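Local atomic coordinates of inulin fructotransferase (Bacillus sp. snu-7, PDB entry 2INV), a protein that catalyses the breakdown of inulin by intramolecular fructosyl transfer, releasing a cyclic di-fructose anhydride. Residues A59-P64 against A83-G88; V139-C144 against H174-G179. All coordinates share one frame; numbering follows the deposited sequence.

Contact 1. Residues A59-P64 against A83-G88; sequences AIIIPP and AGFGHG
The CD1-CE1 side of the F85 ring fits between CG2 of I61 and CD of P64, which lie on opposite sides of the ring plane. Its CE1 meets the branch methyl CG2 of I61 at 3.8 Å, and its CD1 meets CD of P64 at 3.6 Å. Both partners approach obliquely, so this is a greasy fit of ring carbons against aliphatic carbons and not a stack. The bond to CB already points F85 toward I61-P64, and CG sits anti to the carbonyl carbon (chi1 -66°), which carries the ring to segment 59-64; chi2 (78°) then turns its CD1-CE1 side to I61 and P64. At the edge of the same ring, near its plane, lies the carbonyl oxygen of I62, 3.9 Å from CD1.

Behind the ring the two backbones run parallel. A83 is held from both ends: its N donates to O of I60 at 3.0 Å, and its O takes the N-H of I62 at 2.7 Å. That same oxygen also receives a CA-H contact from I61, 3.3 Å away from CA. I61 and A83 put their side chains on one face of the sheet, whereas I62 faces the other way, onto I34 of helix 30-48. As the strands part, the hydroxyl of S111 spans them, bonded to O of I62 and to N of F85.

F85 also packs on A59 of the second subunit, and F85 of the third subunit packs on A59 and I61 here, so this seam is part of the trimer interface. Parallel strands paired in register, one from each successive turn of the chain, are the hallmark of the right-handed parallel beta-helix, here near its N-terminal end beside helix 30-48.

Contact 2. Residues V139-C144 against H174-G179; sequences VFRDFC and HITGMG. With 2PO (phosphonate), chain G.
M178, present as selenomethionine, lies over one face of the F143 ring. Its methyl CE stands 3.8 Å from the ring centroid, 12° off the normal, in a CH-pi contact, and SE stands 3.9 Å from it, making a Met-aromatic contact. Bends at chi2 and chi3 fold the chain back to bring both atoms there. An alanine in place of F143 would probably open a gap over SE and CE and set the M178 end free to turn. I175 CD1 touches F140 CD2 at 3.5 Å, the two side chains lying side by side on the same face.

V139, R141, H174 and T176 point to the other face. There the R141 guanidinium has T176 CG2 over one face and O1P of a bound phosphonate, 3.7 Å from CZ, over the opposite face, both off toward the rim. R141 NE forms a salt bridge with D142 OD2 at 3.1 Å, meeting the carboxylate from above its plane. Strands 139-141 and 174-176 are successive rungs of the right-handed parallel beta-helix; the axes of these short segments approach to 4.9 Å and diverge by 3°. Bonds alternate along the ladder: F140 N to H174 O, T176 N to F140 O, D142 N to T176 O. D142 and G177 then both turn with positive phi before pairing resumes with G179 N on F143 O.

Further out, T176 OG1 is bonded to N198 O, and N200 ties down I175 O and M178 N. R141 packs against R141 of both neighbouring subunits, each arginine joined by a long, weak ion pair to an adjacent subunit's D142.

From the N terminus, the chain lays down strand 58-62, passes through strands 65-69 and 73-75, and returns with strand 80-84, where contact 1 closes the loop. It then runs through strands 111-115 and 123-127 to strand 135-146, and contact 2 closes the next, longer loop when strand 174-181 arrives. The loops follow in series, neither nested nor crossed. What joins them is the pairing of strand 80-84 with strand 135-146: N of G84 and N of G86 probably bond to O of R141 and O of D142. Segments 59-64, 83-88, 139-144 and 174-179 thus stack rung upon rung, and both contacts reach the third subunit.

Contact 1. Residues A59-P64 against A83-G88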
ATOM      1  N   ALA A  59       6.492 -13.372  21.182  1.00 11.86           N
ATOM      2  CA  ALA A  59       7.286 -12.877  20.080  1.00 12.27           C
ATOM      3  C   ALA A  59       8.646 -13.547  20.118  1.00 11.98           C
ATOM      4  O   ALA A  59       9.296 -13.612  21.164  1.00 13.40           O
ATOM      5  CB  ALA A  59       7.441 -11.367  20.183  1.00 12.54           C
ATOM      6  N   ILE A  60       9.051 -14.069  18.969  1.00 11.06           N
ATOM      7  CA  ILE A  60      10.343 -14.718  18.816  1.00 11.57           C
ATOM      8  C   ILE A  60      11.137 -13.844  17.856  1.00 11.96           C
ATOM      9  O   ILE A  60      10.777 -13.694  16.687  1.00 12.41           O
ATOM     10  CB  ILE A  60      10.189 -16.144  18.246  1.00 11.57           C
ATOM     11  CG1 ILE A  60       9.332 -16.992  19.198  1.00 11.92           C
ATOM     12  CG2 ILE A  60      11.558 -16.782  18.054  1.00 13.26           C
ATOM     13  CD1 ILE A  60       9.070 -18.397  18.712  1.00 11.05           C
ATOM     14  N   ILE A  61      12.207 -13.253  18.374  1.00 12.17           N
ATOM     15  CA  ILE A  61      13.068 -12.354  17.610  1.00 12.17           C
ATOM     16  C   ILE A  61      14.251 -13.091  16.991  1.00 12.53           C
ATOM     17  O   ILE A  61      14.913 -13.884  17.675  1.00 12.18           O
ATOM     18  CB  ILE A  61      13.635 -11.247  18.525  1.00 12.73           C
ATOM     19  CG1 ILE A  61      12.491 -10.496  19.207  1.00 12.78           C
ATOM     20  CG2 ILE A  61      14.525 -10.314  17.730  1.00 10.94           C
ATOM     21  CD1 ILE A  61      11.471  -9.911  18.259  1.00 13.68           C
ATOM     22  N   ILE A  62      14.531 -12.834  15.713  1.00 13.04           N
ATOM     23  CA  ILE A  62      15.663 -13.495  15.075  1.00 12.66           C
ATOM     24  C   ILE A  62      16.720 -12.466  14.669  1.00 13.13           C
ATOM     25  O   ILE A  62      16.591 -11.788  13.648  1.00 11.39           O
ATOM     26  CB  ILE A  62      15.225 -14.298  13.836  1.00 12.95           C
ATOM     27  CG1 ILE A  62      14.178 -15.341  14.244  1.00 13.47           C
ATOM     28  CG2 ILE A  62      16.430 -15.012  13.218  1.00 12.66           C
ATOM     29  CD1 ILE A  62      13.431 -15.974  13.083  1.00 15.31           C
ATOM     30  N   PRO A  63      17.765 -12.314  15.497  1.00 13.62           N
ATOM     31  CA  PRO A  63      18.893 -11.393  15.302  1.00 13.58           C
ATOM     32  C   PRO A  63      19.591 -11.524  13.942  1.00 13.69           C
ATOM     33  O   PRO A  63      19.505 -12.559  13.284  1.00 13.31           O
ATOM     34  CB  PRO A  63      19.829 -11.769  16.443  1.00 14.83           C
ATOM     35  CG  PRO A  63      18.871 -12.024  17.549  1.00 15.08           C
ATOM     36  CD  PRO A  63      17.751 -12.826  16.883  1.00 14.31           C
ATOM     37  N   PRO A  64      20.254 -10.451  13.485  1.00 13.25           N
ATOM     38  CA  PRO A  64      20.952 -10.530  12.201  1.00 13.39           C
ATOM     39  C   PRO A  64      21.897 -11.725  12.236  1.00 13.73           C
ATOM     40  O   PRO A  64      22.701 -11.845  13.148  1.00 14.15           O
ATOM     41  CB  PRO A  64      21.708  -9.201  12.142  1.00 13.53           C
ATOM     42  CG  PRO A  64      20.723  -8.272  12.762  1.00 12.92           C
ATOM     43  CD  PRO A  64      20.152  -9.052  13.940  1.00 13.55           C
ATOM     44  N   ALA A  83       9.736 -12.440  14.196  1.00 10.21           N
ATOM     45  CA  ALA A  83      10.268 -11.291  13.488  1.00 11.46           C
ATOM     46  C   ALA A  83      11.784 -11.183  13.494  1.00 11.40           C
ATOM     47  O   ALA A  83      12.455 -11.653  14.420  1.00 11.62           O
ATOM     48  CB  ALA A  83       9.661 -10.028  14.071  1.00  9.07           C
ATOM     49  N   GLY A  84      12.309 -10.552  12.445  1.00 11.78           N
ATOM     50  CA  GLY A  84      13.739 -10.353  12.320  1.00 10.90           C
ATOM     51  C   GLY A  84      14.003  -8.881  12.088  1.00 11.03           C
ATOM     52  O   GLY A  84      13.155  -8.056  12.415  1.00 11.12           O
ATOM     53  N   PHE A  85      15.166  -8.549  11.537  1.00 11.38           N
ATOM     54  CA  PHE A  85      15.509  -7.154  11.280  1.00 12.50           C
ATOM     55  C   PHE A  85      15.689  -6.861   9.791  1.00 13.29           C
ATOM     56  O   PHE A  85      16.059  -5.741   9.426  1.00 13.65           O
ATOM     57  CB  PHE A  85      16.803  -6.756  12.009  1.00 12.74           C
ATOM     58  CG  PHE A  85      16.695  -6.758  13.496  1.00 12.59           C
ATOM     59  CD1 PHE A  85      16.744  -7.954  14.203  1.00 11.83           C
ATOM     60  CD2 PHE A  85      16.568  -5.561  14.198  1.00 13.06           C
ATOM     61  CE1 PHE A  85      16.669  -7.956  15.594  1.00 13.11           C
ATOM     62  CE2 PHE A  85      16.492  -5.556  15.586  1.00 14.55           C
ATOM     63  CZ  PHE A  85      16.544  -6.756  16.280  1.00 13.19           C
ATOM     64  N   GLY A  86      15.450  -7.853   8.936  1.00 12.80           N
ATOM     65  CA  GLY A  86      15.611  -7.623   7.512  1.00 13.36           C
ATOM     66  C   GLY A  86      15.226  -8.778   6.611  1.00 12.72           C
ATOM     67  O   GLY A  86      15.292  -9.941   7.008  1.00 13.44           O
ATOM     68  N   HIS A  87      14.828  -8.446   5.386  1.00 12.66           N
ATOM     69  CA  HIS A  87      14.429  -9.441   4.388  1.00 11.72           C
ATOM     70  C   HIS A  87      15.657 -10.071   3.732  1.00 10.58           C
ATOM     71  O   HIS A  87      15.585 -11.152   3.153  1.00 10.21           O
ATOM     72  CB  HIS A  87      13.554  -8.787   3.313  1.00 11.86           C
ATOM     73  CG  HIS A  87      14.258  -7.734   2.518  1.00 11.55           C
ATOM     74  ND1 HIS A  87      14.711  -6.554   3.070  1.00 12.53           N
ATOM     75  CD2 HIS A  87      14.589  -7.683   1.205  1.00 11.48           C
ATOM     76  CE1 HIS A  87      15.289  -5.824   2.133  1.00 12.37           C
ATOM     77  NE2 HIS A  87      15.228  -6.486   0.994  1.00 10.71           N
ATOM     78  N   GLY A  88      16.777  -9.360   3.828  1.00 12.03           N
ATOM     79  CA  GLY A  88      18.047  -9.808   3.281  1.00 11.93           C
ATOM     80  C   GLY A  88      18.052 -10.521   1.944  1.00 12.52           C
ATOM     81  O   GLY A  88      18.755 -11.520   1.785  1.00 11.94           O
TER

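Contact 2. Residues V139-C144 against H174-G179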
ATOM      1  N   VAL A 139       1.768 -13.624  13.018  1.00 10.85           N
ATOM      2  CA  VAL A 139       2.555 -12.688  12.235  1.00 11.82           C
ATOM      3  C   VAL A 139       3.980 -13.183  11.948  1.00 10.80           C
ATOM      4  O   VAL A 139       4.702 -13.574  12.870  1.00 10.38           O
ATOM      5  CB  VAL A 139       2.627 -11.327  12.975  1.00 12.04           C
ATOM      6  CG1 VAL A 139       3.390 -10.321  12.136  1.00 13.07           C
ATOM      7  CG2 VAL A 139       1.226 -10.838  13.281  1.00 12.82           C
ATOM      8  N   PHE A 140       4.372 -13.156  10.673  1.00  9.70           N
ATOM      9  CA  PHE A 140       5.710 -13.563  10.239  1.00 10.70           C
ATOM     10  C   PHE A 140       6.308 -12.320   9.610  1.00 10.79           C
ATOM     11  O   PHE A 140       5.814 -11.870   8.573  1.00  9.62           O
ATOM     12  CB  PHE A 140       5.633 -14.640   9.162  1.00 10.21           C
ATOM     13  CG  PHE A 140       5.402 -16.024   9.687  1.00 11.24           C
ATOM     14  CD1 PHE A 140       6.451 -16.799  10.173  1.00 11.29           C
ATOM     15  CD2 PHE A 140       4.126 -16.568   9.662  1.00 10.38           C
ATOM     16  CE1 PHE A 140       6.225 -18.093  10.618  1.00 12.16           C
ATOM     17  CE2 PHE A 140       3.891 -17.861  10.107  1.00 11.12           C
ATOM     18  CZ  PHE A 140       4.949 -18.626  10.586  1.00 11.72           C
ATOM     19  N   ARG A 141       7.364 -11.761  10.189  1.00 10.61           N
ATOM     20  CA  ARG A 141       7.895 -10.561   9.578  1.00 11.63           C
ATOM     21  C   ARG A 141       9.374 -10.258   9.698  1.00 11.09           C
ATOM     22  O   ARG A 141      10.069 -10.677  10.621  1.00 11.79           O
ATOM     23  CB  ARG A 141       7.119  -9.353  10.087  1.00 11.74           C
ATOM     24  CG  ARG A 141       7.420  -9.016  11.522  1.00 13.92           C
ATOM     25  CD  ARG A 141       6.511  -7.925  12.032  1.00 15.33           C
ATOM     26  NE  ARG A 141       6.706  -6.678  11.304  1.00 16.64           N
ATOM     27  CZ  ARG A 141       5.995  -5.577  11.525  1.00 16.35           C
ATOM     28  NH1 ARG A 141       5.043  -5.577  12.453  1.00 17.19           N
ATOM     29  NH2 ARG A 141       6.234  -4.477  10.824  1.00 16.04           N
ATOM     30  N   ASP A 142       9.817  -9.492   8.715  1.00 11.15           N
ATOM     31  CA  ASP A 142      11.173  -9.007   8.603  1.00 11.27           C
ATOM     32  C   ASP A 142      12.329  -9.985   8.761  1.00 11.09           C
ATOM     33  O   ASP A 142      13.313  -9.680   9.425  1.00 10.95           O
ATOM     34  CB  ASP A 142      11.342  -7.826   9.557  1.00 12.12           C
ATOM     35  CG  ASP A 142      10.249  -6.779   9.374  1.00 12.51           C
ATOM     36  OD1 ASP A 142      10.028  -6.328   8.229  1.00 12.09           O
ATOM     37  OD2 ASP A 142       9.602  -6.407  10.374  1.00 12.10           O
ATOM     38  N   PHE A 143      12.217 -11.167   8.162  1.00 11.22           N
ATOM     39  CA  PHE A 143      13.329 -12.111   8.192  1.00 11.18           C
ATOM     40  C   PHE A 143      13.463 -12.825   6.848  1.00 11.74           C
ATOM     41  O   PHE A 143      12.633 -12.645   5.959  1.00 12.45           O
ATOM     42  CB  PHE A 143      13.270 -13.071   9.407  1.00 11.06           C
ATOM     43  CG  PHE A 143      12.234 -14.145   9.329  1.00 10.30           C
ATOM     44  CD1 PHE A 143      12.526 -15.370   8.725  1.00 11.18           C
ATOM     45  CD2 PHE A 143      10.997 -13.978   9.948  1.00 11.77           C
ATOM     46  CE1 PHE A 143      11.592 -16.421   8.753  1.00 10.55           C
ATOM     47  CE2 PHE A 143      10.070 -15.013   9.976  1.00 10.94           C
ATOM     48  CZ  PHE A 143      10.371 -16.231   9.381  1.00 11.82           C
ATOM     49  N   CYS A 144      14.522 -13.611   6.694  1.00 11.18           N
ATOM     50  CA  CYS A 144      14.817 -14.273   5.428  1.00 12.23           C
ATOM     51  C   CYS A 144      14.812 -15.801   5.371  1.00 11.67           C
ATOM     52  O   CYS A 144      15.458 -16.460   6.182  1.00 13.77           O
ATOM     53  CB  CYS A 144      16.170 -13.749   4.940  1.00 11.35           C
ATOM     54  SG  CYS A 144      16.770 -14.426   3.379  1.00 14.38           S
ATOM     55  N   HIS A 174      -0.850 -12.165   9.222  1.00 11.20           N
ATOM     56  CA  HIS A 174      -0.109 -11.041   8.663  1.00 11.22           C
ATOM     57  C   HIS A 174       1.291 -11.502   8.268  1.00 11.87           C
ATOM     58  O   HIS A 174       2.047 -12.021   9.101  1.00 10.77           O
ATOM     59  CB  HIS A 174      -0.029  -9.926   9.706  1.00 11.72           C
ATOM     60  CG  HIS A 174       0.350  -8.589   9.154  1.00 12.62           C
ATOM     61  ND1 HIS A 174       0.607  -8.373   7.817  1.00 13.29           N
ATOM     62  CD2 HIS A 174       0.464  -7.380   9.756  1.00 11.48           C
ATOM     63  CE1 HIS A 174       0.864  -7.094   7.620  1.00 12.14           C
ATOM     64  NE2 HIS A 174       0.784  -6.469   8.779  1.00 14.20           N
ATOM     65  N   ILE A 175       1.621 -11.314   6.993  1.00 11.65           N
ATOM     66  CA  ILE A 175       2.921 -11.705   6.455  1.00 12.75           C
ATOM     67  C   ILE A 175       3.557 -10.477   5.810  1.00 12.30           C
ATOM     68  O   ILE A 175       3.241 -10.156   4.664  1.00 12.02           O
ATOM     69  CB  ILE A 175       2.765 -12.770   5.349  1.00 13.71           C
ATOM     70  CG1 ILE A 175       2.010 -13.995   5.878  1.00 14.54           C
ATOM     71  CG2 ILE A 175       4.134 -13.159   4.803  1.00 15.41           C
ATOM     72  CD1 ILE A 175       2.726 -14.733   7.001  1.00 13.33           C
ATOM     73  N   THR A 176       4.435  -9.780   6.525  1.00 11.76           N
ATOM     74  CA  THR A 176       5.045  -8.591   5.942  1.00 12.40           C
ATOM     75  C   THR A 176       6.555  -8.416   6.136  1.00 12.27           C
ATOM     76  O   THR A 176       7.152  -8.979   7.043  1.00 12.33           O
ATOM     77  CB  THR A 176       4.316  -7.320   6.436  1.00 12.49           C
ATOM     78  OG1 THR A 176       4.873  -6.169   5.792  1.00 15.10           O
ATOM     79  CG2 THR A 176       4.458  -7.175   7.944  1.00 14.73           C
ATOM     80  N   GLY A 177       7.151  -7.637   5.237  1.00 13.04           N
ATOM     81  CA  GLY A 177       8.575  -7.341   5.260  1.00 11.61           C
ATOM     82  C   GLY A 177       9.507  -8.521   5.088  1.00 12.28           C
ATOM     83  O   GLY A 177      10.692  -8.430   5.388  1.00 11.97           O
HETATM   84  N   MSE A 178       8.988  -9.626   4.575  1.00 12.55           N
HETATM   85  CA  MSE A 178       9.797 -10.829   4.411  1.00 12.72           C
HETATM   86  C   MSE A 178      10.666 -10.924   3.168  1.00 12.43           C
HETATM   87  O   MSE A 178      10.540 -10.137   2.217  1.00 12.24           O
HETATM   88  CB  MSE A 178       8.907 -12.068   4.475  1.00 12.20           C
HETATM   89  CG  MSE A 178       8.028 -12.146   5.723  1.00 13.76           C
HETATM   90 SE   MSE A 178       8.824 -13.151   7.154  1.00 16.80          SE
HETATM   91  CE  MSE A 178       9.473 -14.640   6.107  1.00 15.45           C
ATOM     92  N   GLY A 179      11.556 -11.911   3.204  1.00 12.26           N
ATOM     93  CA  GLY A 179      12.459 -12.169   2.104  1.00 12.41           C
ATOM     94  C   GLY A 179      12.455 -13.666   1.877  1.00 13.04           C
ATOM     95  O   GLY A 179      12.844 -14.436   2.761  1.00 14.43           O
TER
HETATM   96  P   2PO G1002       8.756  -2.796  13.123  1.00 47.24           P
HETATM   97  O1P 2PO G1002       7.908  -3.710  14.088  1.00 45.49           O
HETATM   98  O2P 2PO G1002      10.035  -3.634  12.691  1.00 45.72           O
HETATM   99  O3P 2PO G1002       9.024  -1.402  13.586  1.00 46.04           O